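Local coordinates for protein hydratase ChsH2 (Mycobacterium tuberculosis SUMu008, PDB 4W78) that forms, with ChsH1, a MaoC-like enoyl-CoA hydratase that probably hydrates a CoA-linked intermediate of cholesterol breakdown, at residues F[34-37]-F[38-41]; F[59-62]-F[63-67]; F[49-52]-F[53-56]. All coordinates share one frame; numbering follows the deposited sequence.

Contact 1 of 3, residues F[34-37]-F[38-41]; sequences HHDR and DKAV. With CD (cadmium ion), chain B.
Asp36 caps the first turn of helix 37-42, its carboxylate folded over the backbone of Asp38 and Lys39. With CG anti to the backbone N (chi1 -179°), OD1 is placed to accept from Lys39 N at 3.2 Å, the N-cap bond; the N-H comes from above the carboxylate plane. OD1 also stands 3.0 Å from Asp38 N. The other oxygen, OD2, rests against the aliphatic part of Lys39, 3.3 Å from its CG, where the two side chains pass at a slant. Behind the cap the ordinary helix bonds begin: Ala40 N gives to Asp36 O at 3.1 Å and Val41 N to Arg37 O at 2.9 Å. The charged ends of Arg37 and Asp38 find partners outside the turn, most of them on the second subunit. Arg37 pairs with Asp38 of the second subunit and with Asp47 of its own chain; Asp38 receives the reciprocal bridge and the hydroxyl of Tyr87 of that subunit. Upstream, His34 gives NE2 to the cadmium ion at 2.4 Å, joined there by Asp29 and two waters. The cap thus lies where the loop leaving helix 17-26 turns into helix 37-42, with His35 packed back on Val21 and Leu25 of the former.

Contact 2 of 3, residues F[59-62]-F[63-67]; sequences VQRY and VTDWA
Arg61 sends CG anti to its backbone nitrogen (chi1 171°) and runs extended to NE, while Asp65 turns CG beside its own N (chi1 -80°), and the two side chains converge on one side of helix 52-67. This is an i to i+4 salt bridge, on the long helix packed against the antiparallel sheet of a MaoC-like, hot-dog type fold. The bridge is loose: Arg61 NE reaches Asp65 OD2 at 3.4 Å, a weak bond, with OD2 at the edge of the guanidinium and the two planes 67° apart. Arg61 NH1 instead goes to the carbonyl of Ile39 of the ChsH1 chain, so the guanidinium is shared between the helix and the ChsH1 subunit. Beneath, the backbone is regular, with Asp65 N bonded to Arg61 O at 2.8 Å and Thr64 N to Gln60 O at 3.0 Å. The helix lies along one sheet: Val59 and Val63 rest on strand 116-125, and Tyr62 on strand 7-14, an outermost strand within this chain, bonding through OH to the carbonyl of Pro9. A water in the guanidinium plane closes the charged pair, accepting from Arg61 NH2 at 2.9 Å and donating to Asp65 OD2 at 2.8 Å.

Contact 3 of 3, residues F[49-52]-F[53-56]; sequences FVNI and LTDT
Asn51 meets Thr54 at the N-cap of helix 52-67, the long helix of this MaoC-like, hot-dog type fold, and its side-chain oxygen takes two hydrogen bonds from that one residue. The hydroxyl comes closer: Thr54 OG1 donates to Asn51 OD1 at 2.6 Å, in the carbonyl plane. The backbone N-H of Thr54 approaches differently, Thr54 N lying 3.0 Å from Asn51 OD1 but above that plane. Chi1 of Asn51 (76°) sets CG between the backbone N and the carbonyl carbon, folding OD1 over the first turn, and ND2 is hydrogen-bonded to Thr27 OG1 and Asp29 OD2, the latter residue a cadmium ligand. The carboxamide of Asn51 is therefore held at both ends, which should fix its rotation.

Among the backbone bonds, Asp55 N donates to Asn51 O at 3.1 Å and Thr56 N to Ile52 O at 3.0 Å, starting the helix directly behind the cap.

Two apolar contacts flank the cap. Val50 CG1 touches Thr54 CG2 at 3.6 Å, the side chains crossing near a right angle, and Ile52 CG2 meets Leu53 CD1 at 4.0 Å. Ile52 also packs on Leu78 and Leu80 of strand 72-80 and on Ala102 of the ChsH1 chain, while Leu53 and Thr54 also reach that chain.

Asp55 adds further polar links. Its OD1 is hydrogen-bonded to NE2 of His117 of strand 116-125, fastening the helix to the sheet. Its other oxygen, OD2, accepts a hydrogen bond from a water at 2.7 Å, and the same water donates to Val50 O, also at 2.7 Å.

How the contacts relate
Coming from the N terminus, the chain leaves helix 17-26, passes the cadmium ligand Asp29 and reaches contact 1, where the loop runs into helix 37-42. A second loop then leads to contact 3, at the start of helix 52-67, and contact 2 follows further along that helix. All three are local and in series; none nests within or crosses another. Contacts 1 and 3 touch: His34 ND1 binds Phe49 O at 2.8 Å, drawing the two loops together beside the metal. Contacts 2 and 3 share one helix, their centres about 16 Å apart. Contact 1 lies across the chain's centre from contact 2, at the boundary with the second ChsH2 copy, whereas 2 and 3 face ChsH1.

Contact 1 of 3, residues F[34-37]-F[38-41]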
loop_
_atom_site.group_PDB
_atom_site.type_symbol
_atom_site.label_atom_id
_atom_site.label_comp_id
_atom_site.label_asym_id
_atom_site.label_seq_id
_atom_site.Cartn_x
_atom_site.Cartn_y
_atom_site.Cartn_z
ATOM N N HIS F 34 10.843 -6.724 -4.147
ATOM C CA HIS F 34 9.520 -7.328 -4.002
ATOM C C HIS F 34 8.467 -6.716 -4.921
ATOM O O HIS F 34 7.337 -7.210 -4.981
ATOM C CB HIS F 34 9.020 -7.245 -2.549
ATOM C CG HIS F 34 10.032 -7.689 -1.546
ATOM N ND1 HIS F 34 10.597 -8.949 -1.552
ATOM C CD2 HIS F 34 10.610 -7.023 -0.523
ATOM C CE1 HIS F 34 11.482 -9.037 -0.578
ATOM N NE2 HIS F 34 11.515 -7.880 0.051
ATOM N N HIS F 35 8.810 -5.643 -5.635
ATOM C CA HIS F 35 7.830 -5.013 -6.520
ATOM C C HIS F 35 8.416 -4.476 -7.827
ATOM O O HIS F 35 7.672 -4.064 -8.714
ATOM C CB HIS F 35 7.104 -3.881 -5.798
ATOM C CG HIS F 35 8.008 -2.751 -5.417
ATOM N ND1 HIS F 35 8.530 -2.624 -4.149
ATOM C CD2 HIS F 35 8.506 -1.719 -6.139
ATOM C CE1 HIS F 35 9.309 -1.556 -4.107
ATOM N NE2 HIS F 35 9.316 -0.992 -5.302
ATOM N N ASP F 36 9.740 -4.466 -7.951
ATOM C CA ASP F 36 10.397 -3.951 -9.141
ATOM C C ASP F 36 11.160 -5.114 -9.776
ATOM O O ASP F 36 12.229 -5.495 -9.307
ATOM C CB ASP F 36 11.358 -2.823 -8.722
ATOM C CG ASP F 36 12.091 -2.176 -9.891
ATOM O OD1 ASP F 36 12.213 -2.792 -10.971
ATOM O OD2 ASP F 36 12.578 -1.032 -9.717
ATOM N N ARG F 37 10.611 -5.674 -10.850
ATOM C CA ARG F 37 11.239 -6.810 -11.510
ATOM C C ARG F 37 12.671 -6.495 -11.950
ATOM O O ARG F 37 13.569 -7.327 -11.827
ATOM C CB ARG F 37 10.396 -7.254 -12.704
ATOM C CG ARG F 37 11.122 -8.185 -13.667
ATOM C CD ARG F 37 10.214 -8.563 -14.827
ATOM N NE ARG F 37 9.158 -9.472 -14.389
ATOM C CZ ARG F 37 8.054 -9.738 -15.084
ATOM N NH1 ARG F 37 7.814 -9.143 -16.243
ATOM N NH2 ARG F 37 7.161 -10.584 -14.589
ATOM N N ASP F 38 12.884 -5.285 -12.453
ATOM C CA ASP F 38 14.204 -4.925 -12.978
ATOM C C ASP F 38 15.256 -4.936 -11.871
ATOM O O ASP F 38 16.392 -5.369 -12.100
ATOM C CB ASP F 38 14.149 -3.579 -13.697
ATOM C CG ASP F 38 13.222 -3.597 -14.897
ATOM O OD1 ASP F 38 12.992 -4.692 -15.464
ATOM O OD2 ASP F 38 12.716 -2.519 -15.280
ATOM N N LYS F 39 14.875 -4.503 -10.670
ATOM C CA LYS F 39 15.797 -4.552 -9.530
ATOM C C LYS F 39 16.052 -5.970 -9.013
ATOM O O LYS F 39 17.168 -6.276 -8.582
ATOM C CB LYS F 39 15.336 -3.622 -8.395
ATOM C CG LYS F 39 15.524 -2.148 -8.752
ATOM C CD LYS F 39 17.003 -1.770 -8.857
ATOM C CE LYS F 39 17.149 -0.290 -9.166
ATOM N NZ LYS F 39 18.570 0.124 -9.316
ATOM N N ALA F 40 15.035 -6.829 -9.022
ATOM C CA ALA F 40 15.248 -8.233 -8.671
ATOM C C ALA F 40 16.226 -8.866 -9.650
ATOM O O ALA F 40 17.199 -9.519 -9.259
ATOM C CB ALA F 40 13.905 -9.005 -8.653
ATOM N N VAL F 41 15.986 -8.638 -10.938
ATOM C CA VAL F 41 16.853 -9.185 -11.971
ATOM C C VAL F 41 18.300 -8.666 -11.855
ATOM O O VAL F 41 19.258 -9.404 -12.102
ATOM C CB VAL F 41 16.254 -8.914 -13.362
ATOM C CG1 VAL F 41 17.262 -9.200 -14.456
ATOM C CG2 VAL F 41 14.994 -9.760 -13.544
HETATM CD CD CD B . 12.463 -7.257 2.121
HETATM O O HOH W 1 14.626 -7.176 1.239
HETATM O O HOH W 2 13.503 -5.789 3.972
#

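Contact 2 of 3, residues F[59-62]-F[63-67]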
loop_
_atom_site.group_PDB
_atom_site.type_symbol
_atom_site.label_atom_id
_atom_site.label_comp_id
_atom_site.label_asym_id
_atom_site.label_seq_id
_atom_site.Cartn_x
_atom_site.Cartn_y
_atom_site.Cartn_z
ATOM N N VAL F 59 2.483 -18.164 7.382
ATOM C CA VAL F 59 2.604 -19.305 8.300
ATOM C C VAL F 59 1.620 -19.156 9.465
ATOM O O VAL F 59 0.943 -20.130 9.862
ATOM C CB VAL F 59 4.051 -19.453 8.813
ATOM C CG1 VAL F 59 4.118 -20.383 10.013
ATOM C CG2 VAL F 59 4.969 -19.940 7.687
ATOM N N GLN F 60 1.529 -17.949 10.015
ATOM C CA GLN F 60 0.543 -17.649 11.056
ATOM C C GLN F 60 -0.868 -17.942 10.586
ATOM O O GLN F 60 -1.625 -18.643 11.283
ATOM C CB GLN F 60 0.660 -16.182 11.469
ATOM C CG GLN F 60 -0.222 -15.799 12.642
ATOM C CD GLN F 60 -0.028 -14.359 13.010
ATOM O OE1 GLN F 60 0.723 -14.036 13.922
ATOM N NE2 GLN F 60 -0.693 -13.483 12.287
ATOM N N ARG F 61 -1.242 -17.391 9.435
ATOM C CA ARG F 61 -2.579 -17.594 8.866
ATOM C C ARG F 61 -2.879 -19.072 8.669
ATOM O O ARG F 61 -3.963 -19.555 9.017
ATOM C CB ARG F 61 -2.676 -16.899 7.513
ATOM C CG ARG F 61 -3.949 -17.263 6.782
ATOM C CD ARG F 61 -3.912 -16.804 5.347
ATOM N NE ARG F 61 -4.944 -17.507 4.595
ATOM C CZ ARG F 61 -5.132 -17.375 3.291
ATOM N NH1 ARG F 61 -4.359 -16.550 2.588
ATOM N NH2 ARG F 61 -6.093 -18.067 2.693
ATOM N N TYR F 62 -1.913 -19.787 8.105
ATOM C CA TYR F 62 -2.102 -21.207 7.823
ATOM C C TYR F 62 -2.450 -21.993 9.102
ATOM O O TYR F 62 -3.386 -22.814 9.122
ATOM C CB TYR F 62 -0.836 -21.752 7.155
ATOM C CG TYR F 62 -0.944 -23.212 6.834
ATOM C CD1 TYR F 62 -1.878 -23.660 5.914
ATOM C CD2 TYR F 62 -0.141 -24.148 7.469
ATOM C CE1 TYR F 62 -2.003 -25.012 5.624
ATOM C CE2 TYR F 62 -0.261 -25.509 7.184
ATOM C CZ TYR F 62 -1.192 -25.926 6.257
ATOM O OH TYR F 62 -1.327 -27.269 5.960
ATOM N N VAL F 63 -1.714 -21.726 10.176
ATOM C CA VAL F 63 -1.947 -22.409 11.446
ATOM C C VAL F 63 -3.280 -22.010 12.084
ATOM O O VAL F 63 -4.015 -22.871 12.574
ATOM C CB VAL F 63 -0.771 -22.187 12.436
ATOM C CG1 VAL F 63 -1.106 -22.750 13.818
ATOM C CG2 VAL F 63 0.456 -22.857 11.908
ATOM N N THR F 64 -3.601 -20.714 12.077
ATOM C CA THR F 64 -4.844 -20.263 12.711
ATOM C C THR F 64 -6.091 -20.580 11.888
ATOM O O THR F 64 -7.173 -20.700 12.447
ATOM C CB THR F 64 -4.824 -18.779 13.105
ATOM O OG1 THR F 64 -4.637 -17.972 11.932
ATOM C CG2 THR F 64 -3.696 -18.518 14.094
ATOM N N ASP F 65 -5.935 -20.732 10.572
ATOM C CA ASP F 65 -7.027 -21.236 9.732
ATOM C C ASP F 65 -7.516 -22.580 10.273
ATOM O O ASP F 65 -8.715 -22.867 10.275
ATOM C CB ASP F 65 -6.564 -21.433 8.279
ATOM C CG ASP F 65 -6.541 -20.139 7.462
ATOM O OD1 ASP F 65 -6.952 -19.077 7.970
ATOM O OD2 ASP F 65 -6.125 -20.210 6.282
ATOM N N TRP F 66 -6.572 -23.399 10.717
ATOM C CA TRP F 66 -6.853 -24.725 11.259
ATOM C C TRP F 66 -7.235 -24.668 12.737
ATOM O O TRP F 66 -8.209 -25.299 13.169
ATOM C CB TRP F 66 -5.616 -25.609 11.055
ATOM C CG TRP F 66 -5.601 -26.891 11.830
ATOM C CD1 TRP F 66 -6.273 -28.050 11.542
ATOM C CD2 TRP F 66 -4.840 -27.152 13.009
ATOM N NE1 TRP F 66 -5.982 -29.008 12.483
ATOM C CE2 TRP F 66 -5.097 -28.482 13.387
ATOM C CE3 TRP F 66 -3.949 -26.388 13.774
ATOM C CZ2 TRP F 66 -4.516 -29.062 14.517
ATOM C CZ3 TRP F 66 -3.374 -26.967 14.891
ATOM C CH2 TRP F 66 -3.653 -28.286 15.246
ATOM N N ALA F 67 -6.459 -23.918 13.511
ATOM C CA ALA F 67 -6.588 -23.911 14.968
ATOM C C ALA F 67 -7.787 -23.104 15.441
ATOM O O ALA F 67 -8.376 -23.395 16.489
ATOM C CB ALA F 67 -5.290 -23.387 15.605
HETATM O O HOH W 3 -7.817 -19.957 4.012
#

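Contact 3 of 3, residues F[49-52]-F[53-56]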
loop_
_atom_site.group_PDB
_atom_site.type_symbol
_atom_site.label_atom_id
_atom_site.label_comp_id
_atom_site.label_asym_id
_atom_site.label_seq_id
_atom_site.Cartn_x
_atom_site.Cartn_y
_atom_site.Cartn_z
ATOM N N PHE F 49 9.912 -11.383 -5.730
ATOM C CA PHE F 49 9.693 -12.521 -4.847
ATOM C C PHE F 49 9.118 -12.056 -3.522
ATOM O O PHE F 49 9.297 -10.905 -3.107
ATOM C CB PHE F 49 10.976 -13.343 -4.634
ATOM C CG PHE F 49 12.150 -12.546 -4.136
ATOM C CD1 PHE F 49 12.353 -12.347 -2.770
ATOM C CD2 PHE F 49 13.073 -12.026 -5.030
ATOM C CE1 PHE F 49 13.450 -11.628 -2.311
ATOM C CE2 PHE F 49 14.169 -11.301 -4.576
ATOM C CZ PHE F 49 14.359 -11.108 -3.219
ATOM N N VAL F 50 8.426 -12.989 -2.879
ATOM C CA VAL F 50 7.733 -12.728 -1.615
ATOM C C VAL F 50 8.728 -12.423 -0.498
ATOM O O VAL F 50 9.781 -13.067 -0.398
ATOM C CB VAL F 50 6.880 -13.965 -1.251
ATOM C CG1 VAL F 50 6.248 -13.836 0.149
ATOM C CG2 VAL F 50 5.794 -14.195 -2.286
ATOM N N ASN F 51 8.390 -11.455 0.362
ATOM C CA ASN F 51 9.300 -11.053 1.447
ATOM C C ASN F 51 9.111 -11.893 2.710
ATOM O O ASN F 51 8.140 -12.654 2.828
ATOM C CB ASN F 51 9.186 -9.546 1.759
ATOM C CG ASN F 51 7.923 -9.186 2.549
ATOM O OD1 ASN F 51 6.936 -9.905 2.519
ATOM N ND2 ASN F 51 7.973 -8.078 3.277
ATOM N N ILE F 52 10.028 -11.776 3.657
ATOM C CA ILE F 52 10.005 -12.686 4.798
ATOM C C ILE F 52 8.898 -12.319 5.795
ATOM O O ILE F 52 8.400 -13.190 6.508
ATOM C CB ILE F 52 11.405 -12.812 5.455
ATOM C CG1 ILE F 52 11.468 -14.064 6.356
ATOM C CG2 ILE F 52 11.782 -11.531 6.188
ATOM C CD1 ILE F 52 12.897 -14.413 6.732
ATOM N N LEU F 53 8.502 -11.053 5.844
ATOM C CA LEU F 53 7.406 -10.651 6.745
ATOM C C LEU F 53 6.104 -11.273 6.257
ATOM O O LEU F 53 5.226 -11.593 7.054
ATOM C CB LEU F 53 7.258 -9.122 6.856
ATOM C CG LEU F 53 8.365 -8.354 7.612
ATOM C CD1 LEU F 53 9.638 -8.249 6.781
ATOM C CD2 LEU F 53 7.926 -6.954 8.018
ATOM N N THR F 54 5.961 -11.429 4.948
ATOM C CA THR F 54 4.788 -12.096 4.396
ATOM C C THR F 54 4.853 -13.604 4.658
ATOM O O THR F 54 3.840 -14.210 5.002
ATOM C CB THR F 54 4.651 -11.805 2.890
ATOM O OG1 THR F 54 4.382 -10.406 2.719
ATOM C CG2 THR F 54 3.539 -12.633 2.265
ATOM N N ASP F 55 6.024 -14.221 4.507
ATOM C CA ASP F 55 6.166 -15.632 4.901
ATOM C C ASP F 55 5.728 -15.874 6.352
ATOM O O ASP F 55 5.005 -16.838 6.644
ATOM C CB ASP F 55 7.604 -16.123 4.717
ATOM C CG ASP F 55 7.971 -16.330 3.264
ATOM O OD1 ASP F 55 7.118 -16.841 2.498
ATOM O OD2 ASP F 55 9.118 -15.998 2.888
ATOM N N THR F 56 6.175 -15.010 7.263
ATOM C CA THR F 56 5.782 -15.137 8.668
ATOM C C THR F 56 4.252 -15.005 8.823
ATOM O O THR F 56 3.606 -15.791 9.547
ATOM C CB THR F 56 6.480 -14.074 9.524
ATOM O OG1 THR F 56 7.902 -14.174 9.342
ATOM C CG2 THR F 56 6.148 -14.272 10.999
HETATM O O HOH W 4 10.861 -14.231 1.736
#